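Local coordinates for putative ABC-transporter ATP-binding protein (PDB 1Z47) that probably binds and hydrolyses ATP to drive sulfate uptake, as the ATPase subunit of an ABC transporter, at residues Val44-Pro49 and Arg215-His220; Gly53-Leu58 and Leu168-Phe173; Tyr96-His101 and Arg141-Leu146; Tyr105-Phe110 and Leu156-Ala161. All coordinates share one frame; numbering follows the deposited sequence.

In the fold
All four contacts belong to the ABC ATPase part of the chain and fall into two groups. Interactions 1 and 2, centres about 10 Å apart, share the central mixed sheet, where strand 43-47 leads straight into helix 54-62. Interactions 3 and 4, centres about 12 Å apart, lie farther out, among helices 104-109 and 148-160 and the loops beside them; their segments alternate along the chain. Interaction 1 closes the widest loop, interaction 2 is nested inside it, and interactions 3 and 4 inside that. Leu156 meets Phe169, linking interactions 2 and 4. The helical part is thus inserted within the chain that forms the sheet of the probable nucleotide-binding core.

Interaction 1 of 4, residues Val44-Pro49 and Arg215-His220; sequences VGLLGP and RVLVLH
Gly45 and Leu47 exchange backbone hydrogen bonds with Arg215, Leu217 and Leu219, joining strands 43-47 and 215-220 in parallel. Gly45 N gives to Arg215 O at 3.3 Å, and Leu217 N gives back to Gly45 O at 2.9 Å, nearly along the C=O axis. Farther on Leu219 N reaches Leu47 O at 2.8 Å, while Leu47 N bonds to Leu217 O, an atom whose place is less certain. Leu47 O also takes a CA-H...O contact from Val218 CA at 3.2 Å.

Apolar packing occupies both faces of the sheet. On the one carrying Val44, Leu46 and Leu217, the two leucines lie side by side and point the same way, Leu46 CD2 to Leu217 CD2 3.6 Å. Helix 54-62 covers Leu46 here through Ile57 and Leu58. On the other, Leu47 swings CG anti to its backbone N (chi1 170°), and its CB meets Val216 CG1 at 3.7 Å; Phe245 of helix 240-245 packs on this leucine.

Past the strand end the contact becomes carbonyl against CH. Pro49 CD approaches Leu219 O to 3.4 Å, a buried oxygen with no hydrogen-bond partner in the model. A side chain on Gly48 would run into that oxygen, so glycine suits the position sterically. Pro49 also packs on Asp177 of the second subunit.

Strand 43-47, followed by Gly48 and the turn into helix 54-62, is consistent with the strand-loop-helix of a Walker A P-loop, laid here against a parallel neighbour in the core sheet of an ABC ATPase.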
loop_
_atom_site.group_PDB
_atom_site.type_symbol
_atom_site.label_atom_id
_atom_site.label_comp_id
_atom_site.label_asym_id
_atom_site.label_seq_id
_atom_site.Cartn_x
_atom_site.Cartn_y
_atom_site.Cartn_z
ATOM N N VAL B 44 8.426 17.510 -2.536
ATOM C CA VAL B 44 7.697 17.106 -3.751
ATOM C C VAL B 44 7.770 15.614 -4.053
ATOM O O VAL B 44 8.844 15.017 -3.982
ATOM C CB VAL B 44 8.222 17.858 -4.995
ATOM C CG1 VAL B 44 7.682 17.208 -6.293
ATOM C CG2 VAL B 44 7.813 19.338 -4.911
ATOM N N GLY B 45 6.624 15.031 -4.401
ATOM C CA GLY B 45 6.590 13.626 -4.759
ATOM C C GLY B 45 6.544 13.472 -6.279
ATOM O O GLY B 45 5.721 14.095 -6.959
ATOM N N LEU B 46 7.449 12.678 -6.821
ATOM C CA LEU B 46 7.449 12.434 -8.246
ATOM C C LEU B 46 6.628 11.133 -8.351
ATOM O O LEU B 46 7.110 10.031 -8.046
ATOM C CB LEU B 46 8.866 12.247 -8.772
ATOM C CG LEU B 46 9.911 13.360 -8.535
ATOM C CD1 LEU B 46 11.233 12.901 -9.085
ATOM C CD2 LEU B 46 9.496 14.654 -9.233
ATOM N N LEU B 47 5.379 11.286 -8.773
ATOM C CA LEU B 47 4.454 10.157 -8.889
ATOM C C LEU B 47 4.175 9.707 -10.325
ATOM O O LEU B 47 3.707 10.499 -11.152
ATOM C CB LEU B 47 3.143 10.540 -8.198
ATOM C CG LEU B 47 1.924 9.629 -8.363
ATOM C CD1 LEU B 47 2.221 8.228 -7.803
ATOM C CD2 LEU B 47 0.738 10.248 -7.632
ATOM N N GLY B 48 4.441 8.435 -10.606
ATOM C CA GLY B 48 4.189 7.894 -11.928
ATOM C C GLY B 48 4.413 6.386 -12.046
ATOM O O GLY B 48 4.960 5.748 -11.136
ATOM N N PRO B 49 3.995 5.784 -13.165
ATOM C CA PRO B 49 4.167 4.335 -13.386
ATOM C C PRO B 49 5.659 4.029 -13.516
ATOM O O PRO B 49 6.471 4.924 -13.756
ATOM C CB PRO B 49 3.472 4.095 -14.725
ATOM C CG PRO B 49 2.436 5.169 -14.788
ATOM C CD PRO B 49 3.160 6.393 -14.214
ATOM N N ARG B 215 3.247 19.162 -2.863
ATOM C CA ARG B 215 2.731 19.122 -4.236
ATOM C C ARG B 215 3.229 17.857 -4.935
ATOM O O ARG B 215 4.320 17.343 -4.662
ATOM C CB ARG B 215 3.136 20.353 -5.064
ATOM C CG ARG B 215 2.348 21.622 -4.692
ATOM C CD ARG B 215 2.598 22.718 -5.695
ATOM N NE ARG B 215 4.006 23.090 -5.729
ATOM C CZ ARG B 215 4.586 23.726 -6.732
ATOM N NH1 ARG B 215 3.869 24.059 -7.809
ATOM N NH2 ARG B 215 5.872 24.041 -6.655
ATOM N N VAL B 216 2.425 17.383 -5.869
ATOM C CA VAL B 216 2.723 16.155 -6.591
ATOM C C VAL B 216 2.951 16.405 -8.071
ATOM O O VAL B 216 2.155 17.099 -8.721
ATOM C CB VAL B 216 1.537 15.179 -6.437
ATOM C CG1 VAL B 216 1.829 13.845 -7.132
ATOM C CG2 VAL B 216 1.247 14.975 -4.955
ATOM N N LEU B 217 4.042 15.848 -8.586
ATOM C CA LEU B 217 4.366 15.936 -9.991
ATOM C C LEU B 217 3.976 14.577 -10.629
ATOM O O LEU B 217 4.672 13.572 -10.464
ATOM C CB LEU B 217 5.860 16.193 -10.178
ATOM C CG LEU B 217 6.225 16.527 -11.620
ATOM C CD1 LEU B 217 5.817 17.969 -11.899
ATOM C CD2 LEU B 217 7.706 16.357 -11.850
ATOM N N VAL B 218 2.854 14.550 -11.337
ATOM C CA VAL B 218 2.406 13.318 -11.978
ATOM C C VAL B 218 3.094 13.154 -13.339
ATOM O O VAL B 218 3.020 14.024 -14.227
ATOM C CB VAL B 218 0.867 13.320 -12.139
ATOM C CG1 VAL B 218 0.348 11.911 -12.466
ATOM C CG2 VAL B 218 0.226 13.853 -10.879
ATOM N N LEU B 219 3.794 12.035 -13.489
ATOM C CA LEU B 219 4.510 11.735 -14.702
ATOM C C LEU B 219 3.830 10.610 -15.473
ATOM O O LEU B 219 3.273 9.672 -14.892
ATOM C CB LEU B 219 5.944 11.312 -14.377
ATOM C CG LEU B 219 6.909 12.417 -13.945
ATOM C CD1 LEU B 219 7.125 13.395 -15.105
ATOM C CD2 LEU B 219 6.337 13.135 -12.737
ATOM N N HIS B 220 3.895 10.711 -16.788
ATOM C CA HIS B 220 3.319 9.688 -17.653
ATOM C C HIS B 220 4.042 9.741 -18.997
ATOM O O HIS B 220 4.091 10.780 -19.660
ATOM C CB HIS B 220 1.827 9.940 -17.844
ATOM C CG HIS B 220 1.120 8.863 -18.609
ATOM N ND1 HIS B 220 0.356 9.123 -19.728
ATOM C CD2 HIS B 220 1.020 7.532 -18.387
ATOM C CE1 HIS B 220 -0.189 7.998 -20.158
ATOM N NE2 HIS B 220 0.196 7.017 -19.362
#

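Interaction 2 of 4, residues Gly53-Leu58 and Leu168-Phe173; sequences GKTTIL and LFDEPF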
loop_
_atom_site.group_PDB
_atom_site.type_symbol
_atom_site.label_atom_id
_atom_site.label_comp_id
_atom_site.label_asym_id
_atom_site.label_seq_id
_atom_site.Cartn_x
_atom_site.Cartn_y
_atom_site.Cartn_z
ATOM N N GLY B 53 9.642 8.096 -16.217
ATOM C CA GLY B 53 10.560 9.222 -16.181
ATOM C C GLY B 53 10.788 9.771 -14.769
ATOM O O GLY B 53 11.680 10.614 -14.563
ATOM N N LYS B 54 10.017 9.300 -13.783
ATOM C CA LYS B 54 10.177 9.794 -12.421
ATOM C C LYS B 54 11.558 9.523 -11.820
ATOM O O LYS B 54 12.126 10.385 -11.134
ATOM C CB LYS B 54 9.072 9.224 -11.493
ATOM C CG LYS B 54 9.097 7.691 -11.245
ATOM C CD LYS B 54 7.813 7.284 -10.496
ATOM C CE LYS B 54 7.830 5.856 -9.926
ATOM N NZ LYS B 54 7.847 4.824 -10.977
ATOM N N THR B 55 12.113 8.343 -12.056
ATOM C CA THR B 55 13.426 8.025 -11.489
ATOM C C THR B 55 14.533 8.801 -12.216
ATOM O O THR B 55 15.462 9.345 -11.582
ATOM C CB THR B 55 13.685 6.499 -11.548
ATOM O OG1 THR B 55 12.680 5.835 -10.771
ATOM C CG2 THR B 55 15.052 6.143 -10.968
ATOM N N THR B 56 14.417 8.878 -13.537
ATOM C CA THR B 56 15.399 9.612 -14.334
ATOM C C THR B 56 15.445 11.057 -13.844
ATOM O O THR B 56 16.528 11.617 -13.683
ATOM C CB THR B 56 15.032 9.570 -15.825
ATOM O OG1 THR B 56 14.927 8.196 -16.228
ATOM C CG2 THR B 56 16.122 10.278 -16.682
ATOM N N ILE B 57 14.274 11.650 -13.586
ATOM C CA ILE B 57 14.201 13.028 -13.089
ATOM C C ILE B 57 14.946 13.156 -11.745
ATOM O O ILE B 57 15.761 14.074 -11.558
ATOM C CB ILE B 57 12.730 13.488 -12.914
ATOM C CG1 ILE B 57 12.105 13.739 -14.306
ATOM C CG2 ILE B 57 12.659 14.733 -12.015
ATOM C CD1 ILE B 57 10.645 14.196 -14.265
ATOM N N LEU B 58 14.661 12.250 -10.803
ATOM C CA LEU B 58 15.344 12.276 -9.507
ATOM C C LEU B 58 16.863 12.208 -9.743
ATOM O O LEU B 58 17.624 12.980 -9.146
ATOM C CB LEU B 58 14.907 11.083 -8.635
ATOM C CG LEU B 58 15.265 11.288 -7.170
ATOM C CD1 LEU B 58 14.220 12.197 -6.512
ATOM C CD2 LEU B 58 15.373 9.919 -6.466
ATOM N N LEU B 168 17.140 13.980 -1.620
ATOM C CA LEU B 168 16.523 13.093 -2.614
ATOM C C LEU B 168 16.276 11.661 -2.109
ATOM O O LEU B 168 17.208 10.986 -1.648
ATOM C CB LEU B 168 17.406 13.029 -3.855
ATOM C CG LEU B 168 17.778 14.400 -4.438
ATOM C CD1 LEU B 168 18.665 14.210 -5.657
ATOM C CD2 LEU B 168 16.503 15.164 -4.786
ATOM N N PHE B 169 15.038 11.173 -2.234
ATOM C CA PHE B 169 14.722 9.804 -1.782
ATOM C C PHE B 169 14.359 8.919 -2.969
ATOM O O PHE B 169 13.444 9.250 -3.715
ATOM C CB PHE B 169 13.540 9.818 -0.804
ATOM C CG PHE B 169 13.799 10.585 0.458
ATOM C CD1 PHE B 169 13.744 11.974 0.468
ATOM C CD2 PHE B 169 14.124 9.916 1.634
ATOM C CE1 PHE B 169 14.009 12.689 1.632
ATOM C CE2 PHE B 169 14.393 10.615 2.809
ATOM C CZ PHE B 169 14.336 12.005 2.807
ATOM N N ASP B 170 15.071 7.817 -3.170
ATOM C CA ASP B 170 14.723 6.923 -4.271
ATOM C C ASP B 170 14.126 5.615 -3.738
ATOM O O ASP B 170 14.840 4.613 -3.623
ATOM C CB ASP B 170 15.945 6.606 -5.125
ATOM C CG ASP B 170 15.581 5.940 -6.449
ATOM O OD1 ASP B 170 16.516 5.533 -7.171
ATOM O OD2 ASP B 170 14.371 5.828 -6.784
ATOM N N GLU B 171 12.829 5.644 -3.403
ATOM C CA GLU B 171 12.097 4.475 -2.893
ATOM C C GLU B 171 12.941 3.692 -1.892
ATOM O O GLU B 171 13.020 2.460 -1.955
ATOM C CB GLU B 171 11.704 3.544 -4.050
ATOM C CG GLU B 171 12.901 2.883 -4.725
ATOM C CD GLU B 171 12.525 1.787 -5.710
ATOM O OE1 GLU B 171 11.889 0.785 -5.292
ATOM O OE2 GLU B 171 12.880 1.931 -6.903
ATOM N N PRO B 172 13.582 4.398 -0.945
ATOM C CA PRO B 172 14.425 3.730 0.054
ATOM C C PRO B 172 13.705 2.722 0.960
ATOM O O PRO B 172 14.345 1.895 1.609
ATOM C CB PRO B 172 15.003 4.902 0.848
ATOM C CG PRO B 172 13.870 5.903 0.807
ATOM C CD PRO B 172 13.454 5.837 -0.646
ATOM N N PHE B 173 12.379 2.782 0.982
ATOM C CA PHE B 173 11.594 1.918 1.856
ATOM C C PHE B 173 11.002 0.659 1.217
ATOM O O PHE B 173 10.208 -0.038 1.838
ATOM C CB PHE B 173 10.502 2.770 2.523
ATOM C CG PHE B 173 11.042 4.012 3.205
ATOM C CD1 PHE B 173 10.257 5.155 3.337
ATOM C CD2 PHE B 173 12.351 4.040 3.700
ATOM C CE1 PHE B 173 10.766 6.310 3.947
ATOM C CE2 PHE B 173 12.867 5.185 4.311
ATOM C CZ PHE B 173 12.075 6.321 4.432
HETATM O O HOH W 1 12.989 4.416 -8.704
#
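Thr55 and Asp170 meet through water 1, which three side chains grip. The water accepts from Thr55 OG1 at 2.5 Å, and donates to Asp170 OD2 at 2.8 Å and to Glu171 OE2 at 3.1 Å. It therefore ties the first turn of helix 54-62 to the end of strand 166-170 and the residue after it. Thr55 can offer its hydroxyl because OG1 stands anti to the carbonyl carbon (chi1 -61°); the methyl CG2 turns instead to the second carboxylate oxygen, Asp170 OD1.

Beyond the water, deeper along the helix, the contact is apolar and centred on Leu58. With CG anti to its backbone N (chi1 -163°), Leu58 reaches across to the strand, and its CD2 lies 3.4 Å from Phe169 O and 3.6 Å from Asp170 CB. Its other methyl, CD1, comes to 4.1 Å from Leu168 CD2, the two leucines sliding past each other in opposite directions. Val202 of strand 198-203 and Phe93 of strand 89-93 also pack on Leu58. An alanine here would probably open a gap between helix and strand, taking from Leu168 CD2 and Asp170 CB the methyls that meet them from the helix.

The helix start fits the Walker A pattern, and the strand ending in Asp170-Glu171 is consistent with Walker B. In ABC ATPases the Walker A hydroxyl commonly binds the magnesium ion of the nucleotide site and the Walker B aspartate holds it, often through water; here a water joins the two.

Interaction 3 of 4, residues Tyr96-His101 and Arg141-Leu146; sequences YALFQH and RFPHEL
Pro143 projects toward Leu98 and Gln100 in the helical subdomain of the ABC ATPase fold, where the loop after strand 89-93 meets the turn leading into the LSGGQ signature that begins at Leu146. The proline ring enters between two side chains. Leu98 crosses it obliquely, its CB 4.0 Å from Pro143 CG. Gln100 starts out away from the turn but bends at chi2 (-60°), which folds its amide back over the proline; Gln100 OE1 then lies 3.6 Å from Pro143 CB. This bend is held within the loop, since Gln100 NE2 donates to Leu98 O at 2.9 Å, approaching from above the carbonyl plane. Pro143 CG itself rests 3.6 Å from the backbone oxygen Phe99 O.

Phe142 presents the edge of its ring instead: His101 O lies near the ring plane, 3.5 Å from Phe142 CE2. Thr103 packs on the same phenylalanine. Within 141-146, Phe142 N donates to Glu145 OE1, which uses its anti lone pair, so the short 3-10 turn is braced locally.

Water 2 closes the polar side: it donates to Gln100 O at 2.8 Å, accepts from His144 N at 2.9 Å and sits in the plane of the His144 ring, 2.8 Å from His144 ND1.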
loop_
_atom_site.group_PDB
_atom_site.type_symbol
_atom_site.label_atom_id
_atom_site.label_comp_id
_atom_site.label_asym_id
_atom_site.label_seq_id
_atom_site.Cartn_x
_atom_site.Cartn_y
_atom_site.Cartn_z
ATOM N N TYR B 96 21.821 2.697 -1.937
ATOM C CA TYR B 96 22.835 2.911 -0.911
ATOM C C TYR B 96 23.023 1.702 0.009
ATOM O O TYR B 96 22.483 0.615 -0.222
ATOM C CB TYR B 96 22.438 4.131 -0.070
ATOM C CG TYR B 96 23.543 5.127 0.208
ATOM C CD1 TYR B 96 23.236 6.453 0.516
ATOM C CD2 TYR B 96 24.888 4.746 0.186
ATOM C CE1 TYR B 96 24.234 7.378 0.794
ATOM C CE2 TYR B 96 25.896 5.665 0.467
ATOM C CZ TYR B 96 25.560 6.978 0.771
ATOM O OH TYR B 96 26.543 7.893 1.060
ATOM N N ALA B 97 23.801 1.916 1.058
ATOM C CA ALA B 97 24.072 0.884 2.036
ATOM C C ALA B 97 24.922 1.525 3.115
ATOM O O ALA B 97 25.950 2.138 2.821
ATOM C CB ALA B 97 24.821 -0.271 1.398
ATOM N N LEU B 98 24.475 1.412 4.360
ATOM C CA LEU B 98 25.230 1.965 5.468
ATOM C C LEU B 98 26.561 1.223 5.498
ATOM O O LEU B 98 26.656 0.083 5.034
ATOM C CB LEU B 98 24.495 1.740 6.795
ATOM C CG LEU B 98 23.093 2.321 6.989
ATOM C CD1 LEU B 98 22.646 2.052 8.432
ATOM C CD2 LEU B 98 23.092 3.808 6.696
ATOM N N PHE B 99 27.588 1.874 6.027
ATOM C CA PHE B 99 28.896 1.256 6.137
ATOM C C PHE B 99 28.789 0.282 7.300
ATOM O O PHE B 99 28.869 0.658 8.469
ATOM C CB PHE B 99 29.935 2.341 6.381
ATOM C CG PHE B 99 29.923 3.419 5.326
ATOM C CD1 PHE B 99 30.140 4.751 5.664
ATOM C CD2 PHE B 99 29.677 3.100 3.990
ATOM C CE1 PHE B 99 30.111 5.754 4.685
ATOM C CE2 PHE B 99 29.647 4.093 3.002
ATOM C CZ PHE B 99 29.864 5.422 3.352
ATOM N N GLN B 100 28.586 -0.978 6.944
ATOM C CA GLN B 100 28.398 -2.071 7.884
ATOM C C GLN B 100 29.445 -2.275 8.967
ATOM O O GLN B 100 29.152 -2.835 10.020
ATOM C CB GLN B 100 28.237 -3.372 7.095
ATOM C CG GLN B 100 27.103 -3.320 6.077
ATOM C CD GLN B 100 25.760 -3.043 6.725
ATOM O OE1 GLN B 100 25.333 -3.766 7.630
ATOM N NE2 GLN B 100 25.086 -1.995 6.268
ATOM N N HIS B 101 30.661 -1.809 8.724
ATOM C CA HIS B 101 31.731 -2.015 9.688
ATOM C C HIS B 101 32.086 -0.766 10.484
ATOM O O HIS B 101 33.113 -0.694 11.160
ATOM C CB HIS B 101 32.919 -2.582 8.923
ATOM C CG HIS B 101 32.507 -3.589 7.894
ATOM N ND1 HIS B 101 32.610 -3.356 6.539
ATOM C CD2 HIS B 101 31.892 -4.789 8.023
ATOM C CE1 HIS B 101 32.074 -4.367 5.879
ATOM N NE2 HIS B 101 31.632 -5.251 6.755
ATOM N N ARG B 141 26.516 1.268 18.202
ATOM C CA ARG B 141 26.117 -0.012 17.610
ATOM C C ARG B 141 26.491 -0.029 16.120
ATOM O O ARG B 141 26.674 1.025 15.503
ATOM C CB ARG B 141 24.596 -0.199 17.761
ATOM C CG ARG B 141 24.058 -0.242 19.225
ATOM C CD ARG B 141 24.792 -1.255 20.059
ATOM N NE ARG B 141 24.075 -1.714 21.250
ATOM C CZ ARG B 141 24.272 -1.272 22.492
ATOM N NH1 ARG B 141 25.161 -0.318 22.754
ATOM N NH2 ARG B 141 23.617 -1.851 23.496
ATOM N N PHE B 142 26.617 -1.216 15.539
ATOM C CA PHE B 142 26.903 -1.337 14.110
ATOM C C PHE B 142 25.571 -1.584 13.401
ATOM O O PHE B 142 24.653 -2.124 14.003
ATOM C CB PHE B 142 27.867 -2.499 13.865
ATOM C CG PHE B 142 29.224 -2.242 14.402
ATOM C CD1 PHE B 142 29.526 -2.525 15.731
ATOM C CD2 PHE B 142 30.176 -1.602 13.611
ATOM C CE1 PHE B 142 30.774 -2.166 16.280
ATOM C CE2 PHE B 142 31.428 -1.235 14.139
ATOM C CZ PHE B 142 31.731 -1.515 15.473
ATOM N N PRO B 143 25.458 -1.216 12.113
ATOM C CA PRO B 143 24.222 -1.400 11.339
ATOM C C PRO B 143 23.515 -2.759 11.484
ATOM O O PRO B 143 22.293 -2.803 11.620
ATOM C CB PRO B 143 24.673 -1.107 9.906
ATOM C CG PRO B 143 25.703 -0.008 10.133
ATOM C CD PRO B 143 26.511 -0.616 11.278
ATOM N N HIS B 144 24.270 -3.859 11.490
ATOM C CA HIS B 144 23.655 -5.183 11.606
ATOM C C HIS B 144 22.945 -5.416 12.946
ATOM O O HIS B 144 22.140 -6.341 13.079
ATOM C CB HIS B 144 24.705 -6.293 11.383
ATOM C CG HIS B 144 25.541 -6.602 12.595
ATOM N ND1 HIS B 144 26.745 -5.977 12.856
ATOM C CD2 HIS B 144 25.336 -7.464 13.623
ATOM C CE1 HIS B 144 27.246 -6.441 13.989
ATOM N NE2 HIS B 144 26.412 -7.346 14.473
ATOM N N GLU B 145 23.233 -4.576 13.933
ATOM C CA GLU B 145 22.633 -4.698 15.264
ATOM C C GLU B 145 21.284 -3.999 15.384
ATOM O O GLU B 145 20.578 -4.153 16.391
ATOM C CB GLU B 145 23.588 -4.121 16.323
ATOM C CG GLU B 145 24.914 -4.875 16.430
ATOM C CD GLU B 145 25.754 -4.395 17.614
ATOM O OE1 GLU B 145 26.412 -3.332 17.498
ATOM O OE2 GLU B 145 25.739 -5.067 18.668
ATOM N N LEU B 146 20.931 -3.251 14.345
ATOM C CA LEU B 146 19.702 -2.477 14.302
ATOM C C LEU B 146 18.638 -3.073 13.385
ATOM O O LEU B 146 18.947 -3.871 12.509
ATOM C CB LEU B 146 20.024 -1.071 13.807
ATOM C CG LEU B 146 21.258 -0.428 14.434
ATOM C CD1 LEU B 146 21.433 0.977 13.842
ATOM C CD2 LEU B 146 21.120 -0.367 15.948
HETATM O O HOH W 2 26.934 -4.433 10.579
#

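Interaction 4 of 4, residues Tyr105-Phe110 and Leu156-Ala161; sequences YDNVSF and LARALA
Arg158 and Asn107 bring their flat groups together obliquely: the guanidinium and amide planes stand 60° apart, and Asn107 OD1 lies 3.7 Å from Arg158 NH2, with no hydrogen bond between them. The polar ends are engaged by the loop before helix 104-109. Asn107 OD1 accepts from Phe99 N, while the ring of Tyr96, a poorly ordered ring, lies over one face of the guanidinium and the ring face of Phe99 receives its NH2 end, both as cation-pi partners. The stem of Arg158 runs beside the neighbouring backbone; Arg158 CG is 3.5 Å from Asn107 O.

The apolar centre is Val108 against Ala157. With CG1 anti to the backbone N (chi1 168°), Val108 has CG2 beside that N, and CG2 meets Ala157 CB at 3.4 Å, tighter than usual van der Waals contact. One turn on, Ala161 CB touches Val108 O at 3.3 Å. A water joins the same two backbones, donating to Val108 O at 2.8 Å and to Arg158 O at 2.6 Å. An alanine in place of Val108 would probably leave Ala157 CB without its methyl neighbours and open a gap between the helices.

With small residues at the interface the short helical segments come to 8.0 Å between axes, at 36° in the same general direction. This is close helix packing within the helical subdomain of an ABC ATPase, where helix 148-160 begins within the LSGGQ signature sequence.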
loop_
_atom_site.group_PDB
_atom_site.type_symbol
_atom_site.label_atom_id
_atom_site.label_comp_id
_atom_site.label_asym_id
_atom_site.label_seq_id
_atom_site.Cartn_x
_atom_site.Cartn_y
_atom_site.Cartn_z
ATOM N N TYR B 105 27.509 6.205 14.902
ATOM C CA TYR B 105 28.171 7.512 15.030
ATOM C C TYR B 105 29.080 7.815 13.841
ATOM O O TYR B 105 29.066 8.921 13.274
ATOM C CB TYR B 105 29.020 7.564 16.305
ATOM C CG TYR B 105 29.741 8.887 16.499
ATOM C CD1 TYR B 105 29.266 9.834 17.406
ATOM C CD2 TYR B 105 30.896 9.188 15.782
ATOM C CE1 TYR B 105 29.931 11.055 17.601
ATOM C CE2 TYR B 105 31.561 10.396 15.962
ATOM C CZ TYR B 105 31.071 11.324 16.877
ATOM O OH TYR B 105 31.729 12.521 17.063
ATOM N N ASP B 106 29.898 6.850 13.468
ATOM C CA ASP B 106 30.833 7.089 12.376
ATOM C C ASP B 106 30.171 7.128 11.015
ATOM O O ASP B 106 30.634 7.842 10.125
ATOM C CB ASP B 106 31.963 6.062 12.417
ATOM C CG ASP B 106 32.904 6.306 13.571
ATOM O OD1 ASP B 106 32.880 7.427 14.123
ATOM O OD2 ASP B 106 33.672 5.396 13.924
ATOM N N ASN B 107 29.084 6.374 10.856
ATOM C CA ASN B 107 28.350 6.383 9.595
ATOM C C ASN B 107 27.808 7.785 9.365
ATOM O O ASN B 107 27.898 8.321 8.262
ATOM C CB ASN B 107 27.177 5.411 9.643
ATOM C CG ASN B 107 27.479 4.108 8.943
ATOM O OD1 ASN B 107 27.415 4.021 7.714
ATOM N ND2 ASN B 107 27.825 3.085 9.719
ATOM N N VAL B 108 27.256 8.370 10.428
ATOM C CA VAL B 108 26.672 9.709 10.370
ATOM C C VAL B 108 27.665 10.869 10.267
ATOM O O VAL B 108 27.334 11.901 9.690
ATOM C CB VAL B 108 25.750 9.964 11.591
ATOM C CG1 VAL B 108 25.381 11.436 11.685
ATOM C CG2 VAL B 108 24.485 9.125 11.458
ATOM N N SER B 109 28.872 10.712 10.807
ATOM C CA SER B 109 29.849 11.799 10.760
ATOM C C SER B 109 30.539 11.874 9.402
ATOM O O SER B 109 31.128 12.895 9.050
ATOM C CB SER B 109 30.889 11.648 11.885
ATOM O OG SER B 109 31.777 10.575 11.649
ATOM N N PHE B 110 30.438 10.789 8.642
ATOM C CA PHE B 110 31.023 10.681 7.302
ATOM C C PHE B 110 30.970 11.969 6.453
ATOM O O PHE B 110 31.988 12.422 5.930
ATOM C CB PHE B 110 30.322 9.551 6.547
ATOM C CG PHE B 110 31.037 9.116 5.299
ATOM C CD1 PHE B 110 32.178 8.316 5.377
ATOM C CD2 PHE B 110 30.576 9.508 4.045
ATOM C CE1 PHE B 110 32.850 7.912 4.220
ATOM C CE2 PHE B 110 31.243 9.109 2.883
ATOM C CZ PHE B 110 32.381 8.309 2.972
ATOM N N LEU B 156 19.267 8.515 6.834
ATOM C CA LEU B 156 18.790 9.889 6.712
ATOM C C LEU B 156 19.727 10.824 7.498
ATOM O O LEU B 156 19.992 11.956 7.068
ATOM C CB LEU B 156 17.345 10.016 7.222
ATOM C CG LEU B 156 16.699 11.412 7.210
ATOM C CD1 LEU B 156 16.743 12.009 5.802
ATOM C CD2 LEU B 156 15.252 11.307 7.693
ATOM N N ALA B 157 20.253 10.352 8.631
ATOM C CA ALA B 157 21.171 11.181 9.431
ATOM C C ALA B 157 22.483 11.458 8.662
ATOM O O ALA B 157 22.974 12.597 8.640
ATOM C CB ALA B 157 21.462 10.496 10.788
ATOM N N ARG B 158 23.038 10.417 8.043
ATOM C CA ARG B 158 24.265 10.517 7.239
ATOM C C ARG B 158 24.080 11.511 6.103
ATOM O O ARG B 158 24.937 12.351 5.862
ATOM C CB ARG B 158 24.632 9.155 6.623
ATOM C CG ARG B 158 25.789 9.187 5.626
ATOM C CD ARG B 158 26.224 7.779 5.204
ATOM N NE ARG B 158 25.150 7.061 4.513
ATOM C CZ ARG B 158 25.217 5.795 4.099
ATOM N NH1 ARG B 158 24.177 5.243 3.479
ATOM N NH2 ARG B 158 26.310 5.068 4.307
ATOM N N ALA B 159 22.958 11.402 5.401
ATOM C CA ALA B 159 22.668 12.295 4.279
ATOM C C ALA B 159 22.551 13.744 4.725
ATOM O O ALA B 159 22.995 14.641 4.016
ATOM C CB ALA B 159 21.361 11.860 3.565
ATOM N N LEU B 160 21.973 13.968 5.904
ATOM C CA LEU B 160 21.768 15.313 6.416
ATOM C C LEU B 160 22.937 15.991 7.100
ATOM O O LEU B 160 22.991 17.226 7.167
ATOM C CB LEU B 160 20.600 15.317 7.391
ATOM C CG LEU B 160 19.230 15.135 6.742
ATOM C CD1 LEU B 160 18.167 15.027 7.831
ATOM C CD2 LEU B 160 18.958 16.317 5.804
ATOM N N ALA B 161 23.860 15.192 7.621
ATOM C CA ALA B 161 25.011 15.732 8.339
ATOM C C ALA B 161 25.612 17.012 7.744
ATOM O O ALA B 161 25.714 18.029 8.442
ATOM C CB ALA B 161 26.092 14.655 8.480
HETATM O O HOH W 3 27.369 12.314 6.913
#